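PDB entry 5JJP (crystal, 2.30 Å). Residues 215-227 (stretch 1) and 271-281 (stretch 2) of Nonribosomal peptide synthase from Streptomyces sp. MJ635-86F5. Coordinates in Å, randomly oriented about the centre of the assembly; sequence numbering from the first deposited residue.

Stretch 1, residues 215-227: GLIGPDDRVAVTS
Stretch 2, residues 271-281: ITQVHGVPSLW

The two stretches pair as neighbouring parallel β-strands, strand 222-225 of stretch 1 against the strand that starts at Gln 273; their N-to-C directions differ by 21°, the axes approach to 4.7 Å, and 667 Å² is buried in total. CA-CA distances fix the register: Val 223 to Gln 273 and Ala 224 to Val 274 at 4.8 Å, Val 225 to His 275 at 5.2 Å. Before its strand, stretch 1 makes a type I turn from Gly 218 to Asp 221, closed by Asp 221 N to Gly 218 O (3.0 Å) and braced by Gly 218 N to Asp 221 OD2 (2.8 Å).

Ile 271 (phi/psi -72/126; chi1 and chi2 both m) enters in extended form and sets CG2 3.6 Å from Ala 224 CB, an apolar contact. Thr 272 departs from extension (-95/-23) and, with chi1 p, its hydroxyl works in both directions: OG1 donates to Asp 221 OD1 (2.6 Å; Asp 221 chi1 m) and accepts from Arg 222 N (2.9 Å, 154°). Arg 222 O accepts from both Thr 272 N (3.0 Å, 140°) and Gln 273 N (3.2 Å, 156°).

Gln 273 (-142/133) begins the regular ladder: its O accepts from Ala 224 N (2.9 Å) and lies 3.4 Å from Val 223 CA in a CA-H...O contact. Its side chain, chi1 and chi2 t with chi3 99°, reaches back so that NE2 donates to Leu 216 O (2.9 Å, 165°), tying the loop before the turn to the strand. OE1 accepts from His 275 NE2 (2.8 Å).

Val 274 (-112/130, chi1 t) points to the other face, with Ala 224; its CG2 is 4.2 Å from Ala 224 CB.

His 275 (-107/134; chi1 m, chi2 -173°) returns to the face of Gln 273, Val 223 and Val 225. Its N donates to Ala 224 O (2.9 Å, 171°), continuing the alternation expected of parallel strands. Val 223, chi1 t, places CG1 3.5 Å from the ring centroid, 11° off the normal, a CH-π contact over one face; Ile 217 CD1 lies at the edge, 4.2 Å from His 275 NE2. His 275 O accepts from Thr 226 N (3.3 Å) and, with Thr 226 chi1 p, from Thr 226 OG1 (2.6 Å).

Gly 276 (179/167) is nearly fully extended; an ideal CB would clash with Thr 226 OG1 at 2.8 Å and Leu 280 CD2 at 2.7 Å. Beyond Val 277, in the 3-10 segment 278-280, Leu 280 (chi1 t, chi2 p) has CD2 3.9 Å from Thr 226 CG2.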

# COMPACT_ATOMS: atom_id res chain seq x y z
N GLY A 215 2.06 -11.95 11.43
CA GLY A 215 1.05 -12.95 11.07
C GLY A 215 -0.33 -12.37 10.82
O GLY A 215 -1.33 -12.93 11.26
N LEU A 216 -0.40 -11.28 10.08
CA LEU A 216 -1.69 -10.70 9.79
C LEU A 216 -2.38 -11.45 8.72
O LEU A 216 -3.62 -11.44 8.66
CB LEU A 216 -1.57 -9.26 9.32
CG LEU A 216 -1.88 -8.08 10.21
CD1 LEU A 216 -1.31 -8.12 11.60
CD2 LEU A 216 -1.47 -6.82 9.44
N ILE A 217 -1.61 -12.00 7.79
CA ILE A 217 -2.19 -12.69 6.65
C ILE A 217 -1.48 -13.99 6.45
O ILE A 217 -0.26 -14.05 6.46
CB ILE A 217 -2.13 -11.84 5.33
CG1 ILE A 217 -2.82 -10.49 5.53
CG2 ILE A 217 -2.83 -12.56 4.16
CD1 ILE A 217 -2.57 -9.51 4.41
N GLY A 218 -2.25 -15.04 6.22
CA GLY A 218 -1.69 -16.37 5.94
C GLY A 218 -2.10 -16.76 4.55
O GLY A 218 -3.02 -16.16 3.98
N PRO A 219 -1.44 -17.77 3.99
CA PRO A 219 -1.79 -18.22 2.61
C PRO A 219 -3.23 -18.61 2.34
O PRO A 219 -3.70 -18.50 1.19
CB PRO A 219 -0.87 -19.41 2.38
CG PRO A 219 0.27 -19.17 3.30
CD PRO A 219 -0.29 -18.49 4.53
N ASP A 220 -3.96 -19.04 3.37
CA ASP A 220 -5.38 -19.41 3.22
C ASP A 220 -6.28 -18.22 3.08
O ASP A 220 -7.40 -18.36 2.67
CB ASP A 220 -5.85 -20.24 4.43
CG ASP A 220 -5.20 -21.62 4.49
OD1 ASP A 220 -4.78 -22.13 3.40
OD2 ASP A 220 -5.08 -22.19 5.61
N ASP A 221 -5.80 -17.02 3.42
CA ASP A 221 -6.69 -15.88 3.43
C ASP A 221 -7.08 -15.44 2.05
O ASP A 221 -6.35 -15.62 1.12
CB ASP A 221 -6.07 -14.73 4.17
CG ASP A 221 -6.13 -14.93 5.63
OD1 ASP A 221 -7.27 -14.93 6.17
OD2 ASP A 221 -5.04 -15.02 6.24
N ARG A 222 -8.25 -14.86 1.94
CA ARG A 222 -8.68 -14.17 0.73
C ARG A 222 -9.01 -12.77 1.17
O ARG A 222 -9.89 -12.57 1.99
CB ARG A 222 -9.88 -14.86 0.13
CG ARG A 222 -9.59 -16.30 -0.23
CD ARG A 222 -10.79 -16.98 -0.84
NE ARG A 222 -10.39 -17.65 -2.07
CZ ARG A 222 -11.12 -17.73 -3.18
NH1 ARG A 222 -12.30 -17.11 -3.30
NH2 ARG A 222 -10.62 -18.37 -4.22
N VAL A 223 -8.32 -11.78 0.63
CA VAL A 223 -8.35 -10.43 1.20
C VAL A 223 -9.10 -9.49 0.30
O VAL A 223 -8.74 -9.32 -0.87
CB VAL A 223 -6.95 -9.91 1.38
CG1 VAL A 223 -6.96 -8.50 2.00
CG2 VAL A 223 -6.17 -10.89 2.26
N ALA A 224 -10.18 -8.91 0.83
CA ALA A 224 -10.90 -7.90 0.13
C ALA A 224 -10.17 -6.58 0.36
O ALA A 224 -10.13 -6.09 1.48
CB ALA A 224 -12.31 -7.81 0.66
N VAL A 225 -9.66 -5.98 -0.70
CA VAL A 225 -9.05 -4.62 -0.67
C VAL A 225 -10.10 -3.59 -1.16
O VAL A 225 -10.47 -3.56 -2.31
CB VAL A 225 -7.81 -4.61 -1.56
CG1 VAL A 225 -7.13 -3.22 -1.56
CG2 VAL A 225 -6.83 -5.69 -1.11
N THR A 226 -10.65 -2.81 -0.27
CA THR A 226 -11.70 -1.91 -0.64
C THR A 226 -11.19 -0.56 -1.17
O THR A 226 -11.91 0.14 -1.83
CB THR A 226 -12.60 -1.64 0.56
OG1 THR A 226 -11.83 -1.08 1.61
CG2 THR A 226 -13.27 -2.96 1.03
N SER A 227 -9.98 -0.19 -0.84
CA SER A 227 -9.52 1.15 -1.14
C SER A 227 -9.11 1.24 -2.63
O SER A 227 -8.60 0.27 -3.21
CB SER A 227 -8.47 1.62 -0.12
OG SER A 227 -7.21 1.30 -0.60
N ILE A 271 -14.56 -14.15 1.25
CA ILE A 271 -13.55 -13.27 1.86
C ILE A 271 -13.29 -13.59 3.35
O ILE A 271 -14.23 -13.63 4.16
CB ILE A 271 -13.99 -11.81 1.72
CG1 ILE A 271 -14.13 -11.45 0.24
CG2 ILE A 271 -13.03 -10.87 2.43
CD1 ILE A 271 -12.83 -11.55 -0.55
N THR A 272 -12.02 -13.83 3.70
CA THR A 272 -11.64 -14.04 5.11
C THR A 272 -11.15 -12.79 5.80
O THR A 272 -11.21 -12.69 7.01
CB THR A 272 -10.56 -15.10 5.26
OG1 THR A 272 -9.37 -14.68 4.58
CG2 THR A 272 -11.04 -16.45 4.66
N GLN A 273 -10.68 -11.81 5.04
CA GLN A 273 -10.16 -10.59 5.67
C GLN A 273 -10.53 -9.37 4.87
O GLN A 273 -10.46 -9.38 3.64
CB GLN A 273 -8.65 -10.69 5.81
CG GLN A 273 -8.01 -9.50 6.53
CD GLN A 273 -6.54 -9.70 6.78
OE1 GLN A 273 -5.72 -9.21 6.04
NE2 GLN A 273 -6.22 -10.50 7.79
N VAL A 274 -11.04 -8.36 5.55
CA VAL A 274 -11.42 -7.15 4.88
C VAL A 274 -10.48 -6.02 5.30
O VAL A 274 -10.20 -5.84 6.48
CB VAL A 274 -12.83 -6.73 5.17
CG1 VAL A 274 -13.07 -5.33 4.61
CG2 VAL A 274 -13.81 -7.68 4.55
N HIS A 275 -9.95 -5.32 4.31
CA HIS A 275 -9.17 -4.10 4.50
C HIS A 275 -10.02 -2.91 4.08
O HIS A 275 -10.63 -2.94 3.01
CB HIS A 275 -7.93 -4.08 3.59
CG HIS A 275 -6.89 -5.09 3.94
ND1 HIS A 275 -5.66 -5.13 3.33
CD2 HIS A 275 -6.90 -6.10 4.84
CE1 HIS A 275 -4.94 -6.09 3.85
NE2 HIS A 275 -5.69 -6.73 4.74
N GLY A 276 -10.03 -1.89 4.90
CA GLY A 276 -10.80 -0.70 4.58
C GLY A 276 -10.70 0.36 5.65
O GLY A 276 -10.18 0.09 6.72
N VAL A 277 -11.15 1.57 5.35
CA VAL A 277 -11.31 2.62 6.39
C VAL A 277 -12.47 2.25 7.32
O VAL A 277 -13.34 1.52 6.92
CB VAL A 277 -11.53 4.04 5.80
CG1 VAL A 277 -10.28 4.49 5.02
CG2 VAL A 277 -12.75 4.11 4.88
N PRO A 278 -12.45 2.72 8.56
CA PRO A 278 -13.51 2.44 9.51
C PRO A 278 -14.91 2.75 9.00
O PRO A 278 -15.80 1.97 9.21
CB PRO A 278 -13.19 3.41 10.66
CG PRO A 278 -11.71 3.52 10.64
CD PRO A 278 -11.36 3.51 9.17
N SER A 279 -15.10 3.90 8.35
CA SER A 279 -16.41 4.38 7.87
C SER A 279 -17.04 3.48 6.84
O SER A 279 -18.22 3.55 6.60
CB SER A 279 -16.29 5.78 7.28
OG SER A 279 -15.44 5.80 6.12
N LEU A 280 -16.24 2.64 6.19
CA LEU A 280 -16.77 1.58 5.35
C LEU A 280 -17.95 0.86 6.00
O LEU A 280 -18.90 0.47 5.33
CB LEU A 280 -15.66 0.57 5.06
CG LEU A 280 -16.08 -0.76 4.48
CD1 LEU A 280 -16.67 -0.52 3.10
CD2 LEU A 280 -14.88 -1.69 4.39
N TRP A 281 -17.85 0.63 7.30
CA TRP A 281 -18.79 -0.24 8.00
C TRP A 281 -20.07 0.47 8.48
O TRP A 281 -21.06 -0.19 8.70
CB TRP A 281 -18.09 -0.91 9.19
CG TRP A 281 -16.99 -1.85 8.75
CD1 TRP A 281 -15.66 -1.57 8.67
CD2 TRP A 281 -17.14 -3.17 8.27
NE1 TRP A 281 -14.98 -2.65 8.20
CE2 TRP A 281 -15.87 -3.65 7.96
CE3 TRP A 281 -18.23 -4.01 8.10
CZ2 TRP A 281 -15.66 -4.91 7.45
CZ3 TRP A 281 -18.00 -5.30 7.61
CH2 TRP A 281 -16.75 -5.72 7.28